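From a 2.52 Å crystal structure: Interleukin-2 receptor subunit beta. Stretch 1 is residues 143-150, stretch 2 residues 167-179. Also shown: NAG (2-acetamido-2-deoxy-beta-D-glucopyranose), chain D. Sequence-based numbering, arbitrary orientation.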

# COMPACT_ATOMS: atom_id res chain seq x y z
N GLU B 143 15.50 -5.31 -6.77
CA GLU B 143 16.83 -5.02 -7.30
C GLU B 143 17.41 -6.32 -7.85
O GLU B 143 17.47 -7.32 -7.13
CB GLU B 143 17.75 -4.44 -6.23
CG GLU B 143 18.20 -3.01 -6.48
CD GLU B 143 19.30 -2.58 -5.53
OE1 GLU B 143 19.91 -3.45 -4.87
OE2 GLU B 143 19.57 -1.36 -5.43
N ALA B 144 17.82 -6.30 -9.12
CA ALA B 144 18.43 -7.45 -9.76
C ALA B 144 19.83 -7.09 -10.23
O ALA B 144 20.14 -5.92 -10.49
CB ALA B 144 17.59 -7.94 -10.95
N ARG B 145 20.69 -8.10 -10.33
CA ARG B 145 22.04 -7.91 -10.85
C ARG B 145 22.34 -8.97 -11.90
O ARG B 145 22.12 -10.16 -11.68
CB ARG B 145 23.09 -7.94 -9.73
CG ARG B 145 23.13 -9.19 -8.87
CD ARG B 145 24.22 -9.05 -7.82
NE ARG B 145 24.35 -10.22 -6.96
CZ ARG B 145 25.23 -10.32 -5.97
NH1 ARG B 145 26.07 -9.32 -5.73
NH2 ARG B 145 25.29 -11.42 -5.23
N ARG B 146 22.85 -8.51 -13.05
CA ARG B 146 23.18 -9.36 -14.18
C ARG B 146 24.69 -9.46 -14.31
O ARG B 146 25.38 -8.44 -14.37
CB ARG B 146 22.57 -8.80 -15.47
CG ARG B 146 22.95 -9.55 -16.73
CD ARG B 146 22.91 -8.65 -17.96
NE ARG B 146 24.07 -7.77 -18.03
CZ ARG B 146 24.06 -6.48 -17.71
NH1 ARG B 146 22.94 -5.90 -17.30
NH2 ARG B 146 25.17 -5.76 -17.81
N ARG B 147 25.21 -10.69 -14.34
CA ARG B 147 26.64 -10.90 -14.47
C ARG B 147 26.94 -11.84 -15.63
O ARG B 147 26.12 -12.69 -15.98
CB ARG B 147 27.27 -11.45 -13.17
CG ARG B 147 27.25 -12.96 -13.03
CD ARG B 147 28.21 -13.41 -11.93
NE ARG B 147 28.13 -14.84 -11.67
CZ ARG B 147 28.92 -15.48 -10.81
NH1 ARG B 147 29.85 -14.82 -10.14
NH2 ARG B 147 28.79 -16.79 -10.63
N LEU B 148 28.12 -11.66 -16.22
CA LEU B 148 28.60 -12.56 -17.26
C LEU B 148 29.14 -13.83 -16.62
O LEU B 148 29.69 -13.80 -15.52
CB LEU B 148 29.70 -11.87 -18.07
CG LEU B 148 29.64 -11.92 -19.60
CD1 LEU B 148 28.40 -11.21 -20.10
CD2 LEU B 148 30.88 -11.29 -20.19
N LEU B 149 28.96 -14.96 -17.30
CA LEU B 149 29.43 -16.22 -16.75
C LEU B 149 30.95 -16.22 -16.66
O LEU B 149 31.65 -15.96 -17.64
CB LEU B 149 28.95 -17.40 -17.61
CG LEU B 149 27.77 -18.18 -17.05
CD1 LEU B 149 27.77 -19.61 -17.58
CD2 LEU B 149 27.77 -18.17 -15.53
N GLY B 150 31.46 -16.53 -15.47
CA GLY B 150 32.86 -16.47 -15.16
C GLY B 150 33.27 -15.22 -14.40
O GLY B 150 34.26 -15.25 -13.66
N TRP B 167 9.29 -8.74 -12.90
CA TRP B 167 9.85 -9.16 -14.18
C TRP B 167 10.71 -8.03 -14.72
O TRP B 167 10.48 -6.86 -14.40
CB TRP B 167 8.76 -9.53 -15.20
CG TRP B 167 7.81 -8.42 -15.53
CD1 TRP B 167 6.58 -8.21 -14.98
CD2 TRP B 167 8.00 -7.37 -16.49
NE1 TRP B 167 6.00 -7.10 -15.53
CE2 TRP B 167 6.85 -6.56 -16.46
CE3 TRP B 167 9.03 -7.04 -17.37
CZ2 TRP B 167 6.70 -5.44 -17.27
CZ3 TRP B 167 8.89 -5.93 -18.17
CH2 TRP B 167 7.73 -5.14 -18.12
N LEU B 168 11.70 -8.39 -15.54
CA LEU B 168 12.46 -7.38 -16.28
C LEU B 168 12.74 -7.87 -17.69
O LEU B 168 13.03 -9.05 -17.90
CB LEU B 168 13.77 -7.00 -15.57
CG LEU B 168 14.66 -7.99 -14.81
CD1 LEU B 168 15.24 -9.07 -15.70
CD2 LEU B 168 15.77 -7.21 -14.13
N PHE B 169 12.64 -6.95 -18.64
CA PHE B 169 12.94 -7.22 -20.04
C PHE B 169 14.33 -6.66 -20.31
O PHE B 169 14.54 -5.45 -20.27
CB PHE B 169 11.89 -6.59 -20.95
CG PHE B 169 11.82 -7.20 -22.32
CD1 PHE B 169 11.01 -8.29 -22.57
CD2 PHE B 169 12.56 -6.67 -23.36
CE1 PHE B 169 10.93 -8.84 -23.83
CE2 PHE B 169 12.49 -7.22 -24.63
CZ PHE B 169 11.68 -8.31 -24.86
N LEU B 170 15.29 -7.55 -20.56
CA LEU B 170 16.68 -7.15 -20.75
C LEU B 170 16.96 -6.87 -22.22
O LEU B 170 16.56 -7.64 -23.10
CB LEU B 170 17.63 -8.22 -20.23
CG LEU B 170 17.65 -8.42 -18.72
CD1 LEU B 170 18.58 -9.56 -18.34
CD2 LEU B 170 18.06 -7.14 -18.02
N GLU B 171 17.65 -5.76 -22.48
CA GLU B 171 18.07 -5.38 -23.82
C GLU B 171 19.59 -5.33 -23.88
O GLU B 171 20.28 -5.48 -22.87
CB GLU B 171 17.48 -4.02 -24.21
CG GLU B 171 15.96 -3.94 -24.14
CD GLU B 171 15.28 -4.49 -25.38
OE1 GLU B 171 14.03 -4.50 -25.43
OE2 GLU B 171 16.01 -4.90 -26.31
N MET B 172 20.11 -5.11 -25.10
CA MET B 172 21.54 -4.92 -25.33
C MET B 172 22.35 -6.13 -24.84
O MET B 172 23.41 -5.98 -24.23
CB MET B 172 22.04 -3.64 -24.67
CG MET B 172 21.09 -2.45 -24.78
SD MET B 172 21.08 -1.66 -26.40
CE MET B 172 22.54 -0.63 -26.28
N LEU B 173 21.85 -7.33 -25.12
CA LEU B 173 22.52 -8.57 -24.75
C LEU B 173 23.31 -9.12 -25.93
O LEU B 173 22.84 -9.09 -27.07
CB LEU B 173 21.52 -9.61 -24.26
CG LEU B 173 20.75 -9.30 -22.97
CD1 LEU B 173 19.72 -10.37 -22.71
CD2 LEU B 173 21.71 -9.16 -21.80
N ILE B 174 24.51 -9.62 -25.65
CA ILE B 174 25.37 -10.17 -26.70
C ILE B 174 24.85 -11.53 -27.13
O ILE B 174 24.47 -12.34 -26.26
CB ILE B 174 26.82 -10.27 -26.19
CG1 ILE B 174 27.29 -8.91 -25.66
CG2 ILE B 174 27.75 -10.75 -27.29
N PRO B 175 24.78 -11.82 -28.43
CA PRO B 175 24.28 -13.13 -28.86
C PRO B 175 25.20 -14.26 -28.44
O PRO B 175 26.42 -14.10 -28.33
CB PRO B 175 24.22 -13.01 -30.39
CG PRO B 175 24.21 -11.54 -30.65
CD PRO B 175 25.03 -10.92 -29.56
N SER B 176 24.59 -15.43 -28.21
CA SER B 176 25.30 -16.64 -27.79
C SER B 176 26.22 -16.36 -26.61
O SER B 176 27.42 -16.67 -26.63
CB SER B 176 26.07 -17.26 -28.96
OG SER B 176 27.08 -16.38 -29.44
N THR B 177 25.66 -15.75 -25.57
CA THR B 177 26.39 -15.38 -24.37
C THR B 177 25.59 -15.80 -23.15
O THR B 177 24.37 -15.64 -23.11
CB THR B 177 26.67 -13.87 -24.34
OG1 THR B 177 27.42 -13.49 -25.50
CG2 THR B 177 27.45 -13.50 -23.09
N SER B 178 26.29 -16.35 -22.15
CA SER B 178 25.65 -16.88 -20.95
C SER B 178 25.71 -15.86 -19.82
O SER B 178 26.78 -15.31 -19.53
CB SER B 178 26.33 -18.18 -20.52
OG SER B 178 26.26 -19.16 -21.54
N TYR B 179 24.57 -15.64 -19.18
CA TYR B 179 24.45 -14.69 -18.08
C TYR B 179 23.91 -15.38 -16.84
O TYR B 179 23.35 -16.48 -16.90
CB TYR B 179 23.52 -13.52 -18.45
CG TYR B 179 23.90 -12.77 -19.70
CD1 TYR B 179 23.49 -13.20 -20.95
CD2 TYR B 179 24.67 -11.61 -19.63
CE1 TYR B 179 23.83 -12.50 -22.10
CE2 TYR B 179 25.01 -10.90 -20.77
CZ TYR B 179 24.59 -11.36 -22.00
OH TYR B 179 24.93 -10.66 -23.13
C1 NAG D . 7.61 -9.80 -19.38
C2 NAG D . 6.77 -8.81 -20.21
C3 NAG D . 5.61 -8.26 -19.37
C4 NAG D . 4.82 -9.38 -18.71
C5 NAG D . 5.76 -10.31 -17.96
C6 NAG D . 5.07 -11.52 -17.37
C7 NAG D . 7.35 -7.11 -21.88
C8 NAG D . 8.31 -6.01 -22.25
N2 NAG D . 7.59 -7.73 -20.72
O3 NAG D . 4.76 -7.49 -20.22
O4 NAG D . 3.89 -8.83 -17.78
O5 NAG D . 6.77 -10.81 -18.85
O6 NAG D . 4.46 -12.32 -18.38
O7 NAG D . 6.41 -7.42 -22.60

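The two stretches bury 431 Å² between them, summed over both sides, yet a single hydrogen bond joins them. It runs from Leu149 N to Ser178 O at 3.1 Å, with an N-H...O angle of 153°, close enough to linear for a sound backbone bond. Beside it Leu148 and Tyr179 form an antiparallel, non-hydrogen-bonded pair, their CA atoms 4.7 Å apart. At such a site the facing amides do not bond each other; instead, Tyr179 CA approaches Arg147 O at 3.3 Å, and the 128° angle at the hydrogen supports a CA-H...O contact. The earlier strand of stretch 2, residues 167-170, forms no beta bridge with stretch 1: Ala144 CA and Leu168 CA are 8.8 Å apart, so contact there depends on side chains.

Tyr179 gives up more area to the other stretch than any other residue, 81 Å², although its CA-to-CB bond points away overall. With chi1 at -56° (m), its ring lies within reach of three residues from stretch 1, Arg146, Arg147 and Leu148. Leu148 CD1 comes to 3.5 Å from Tyr179 CE2, an apolar contact made possible because the leucine's end approaches although its CB points away. Arg146 CD lies 3.8 Å from Tyr179 CD2, and that ring carbon also sits at the edge of the guanidinium, near its plane; the same CD is 4.1 Å from Leu173 CD2. The tyrosine hydroxyl is engaged within its own stretch, where Ile174 N donates to Tyr179 OH at 2.8 Å, tying the intervening loop to the ring.

Next to the backbone bond, Leu149 CD1 packs 3.6 Å from Ser178 CB, so carbon contact accompanies the polar link. At the other end, Ala144 and Leu168 both point toward the opposing stretch, and Ala144 CB meets Leu168 CD2 at 3.7 Å. This apolar contact bridges the wider backbone gap.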